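Local coordinates for BZLF1 trans-activator protein (Human herpesvirus 4, PDB 2C9L), which binds DNA as a bZIP homodimer, recognising methylated CpG sites, and switches the virus from latency to the lytic cycle, at the interface of chains A and B. Coordinates in Å, arbitrary orientation; residue numbers count along the deposited sequence, not the author numbering. Chains: chain A/B, BZLF1 trans-activator protein.

The interface of chains A and B. Residues chain A 31, 34-35, 61-63; chain B 34.
B:Lys34 and A:Asp63 form a salt bridge between the two chains of the homodimer. The side-chain nitrogen NZ of B:Lys34 lies 2.5 Å from the carboxylate oxygen OD2 of A:Asp63. It also hydrogen-bonds to OD1 of A:Asp63 at 2.8 Å, so one nitrogen spans both oxygens. Both are met on their syn sides, with NZ tilted out of the carboxylate plane, by 26° at OD2. The two side chains cross at about a right angle. The lysine chain bends at chi2 and again near its tip (chi4 120°), which turns NZ onto the carboxylate. The two-fold symmetry of the dimer repeats the contact with the chains exchanged.

A hydrogen bond from within chain A also holds the acid. The hydroxyl OG of A:Ser35 donates to OD2 of A:Asp63 at 2.8 Å. It comes from the opposite face of the carboxylate to NZ, so OD2 is gripped by two donors. The A:Ser35 hydroxyl points there with OG anti to the backbone N (chi1 -171°). Weak hydrogen bonds may run from NZ of B:Lys34 to OG of A:Ser35 and to the carbonyl O of A:Thr61.

Apolar packing is slight. CB of A:Lys34 meets CB of B:Lys34 at 3.7 Å, where the same position of both chains faces itself. CE of B:Lys34 lies 3.6 Å from CG of A:Asp63.

The lysines and A:Ser35 belong to the long bZIP helices, within the leucine-zipper region. A:Thr61 to A:Asp63 end the C-terminal tail, which turns back along the coiled coil after helix 2-48 and passes through the short helix 54-57.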
loop_
_atom_site.group_PDB
_atom_site.type_symbol
_atom_site.label_atom_id
_atom_site.label_comp_id
_atom_site.label_asym_id
_atom_site.label_seq_id
_atom_site.Cartn_x
_atom_site.Cartn_y
_atom_site.Cartn_z
ATOM N N ALA A 31 2.157 2.720 0.851
ATOM C CA ALA A 31 1.528 2.610 2.164
ATOM C C ALA A 31 2.158 3.620 3.113
ATOM O O ALA A 31 1.462 4.280 3.888
ATOM C CB ALA A 31 1.708 1.218 2.727
ATOM N N LYS A 34 1.359 7.348 1.871
ATOM C CA LYS A 34 -0.023 7.712 2.194
ATOM C C LYS A 34 -0.178 7.917 3.695
ATOM O O LYS A 34 -0.944 8.772 4.143
ATOM C CB LYS A 34 -0.992 6.608 1.756
ATOM C CG LYS A 34 -1.100 6.396 0.256
ATOM C CD LYS A 34 -1.745 7.581 -0.441
ATOM C CE LYS A 34 -2.057 7.247 -1.897
ATOM N NZ LYS A 34 -2.783 8.343 -2.595
ATOM N N SER A 35 0.550 7.122 4.471
ATOM C CA SER A 35 0.482 7.222 5.919
ATOM C C SER A 35 1.104 8.533 6.397
ATOM O O SER A 35 0.572 9.184 7.290
ATOM C CB SER A 35 1.202 6.036 6.560
ATOM O OG SER A 35 0.966 6.001 7.953
ATOM N N THR A 61 -6.192 4.798 11.613
ATOM C CA THR A 61 -6.166 3.380 11.278
ATOM C C THR A 61 -4.774 2.854 11.597
ATOM O O THR A 61 -3.791 3.588 11.496
ATOM C CB THR A 61 -6.458 3.154 9.772
ATOM O OG1 THR A 61 -7.844 3.403 9.512
ATOM C CG2 THR A 61 -6.119 1.729 9.354
ATOM N N PRO A 62 -4.670 1.583 12.008
ATOM C CA PRO A 62 -3.341 1.051 12.314
ATOM C C PRO A 62 -2.504 0.956 11.042
ATOM O O PRO A 62 -2.963 1.322 9.957
ATOM C CB PRO A 62 -3.650 -0.316 12.918
ATOM C CG PRO A 62 -4.918 -0.712 12.216
ATOM C CD PRO A 62 -5.712 0.571 12.258
ATOM N N ASP A 63 -1.275 0.473 11.178
ATOM C CA ASP A 63 -0.387 0.331 10.036
ATOM C C ASP A 63 0.389 -0.979 10.131
ATOM O O ASP A 63 0.295 -1.645 11.184
ATOM C CB ASP A 63 0.591 1.508 9.979
ATOM C CG ASP A 63 -0.108 2.848 9.828
ATOM O OD1 ASP A 63 -0.865 3.236 10.743
ATOM O OD2 ASP A 63 0.104 3.516 8.794
ATOM O OXT ASP A 63 1.087 -1.320 9.153
ATOM N N LYS B 34 -5.475 3.870 4.011
ATOM C CA LYS B 34 -4.954 5.227 4.185
ATOM C C LYS B 34 -5.477 6.203 3.136
ATOM O O LYS B 34 -5.837 7.336 3.462
ATOM C CB LYS B 34 -3.424 5.219 4.159
ATOM C CG LYS B 34 -2.817 4.396 5.274
ATOM C CD LYS B 34 -3.369 4.831 6.623
ATOM C CE LYS B 34 -2.810 3.980 7.753
ATOM N NZ LYS B 34 -2.069 4.818 8.752
#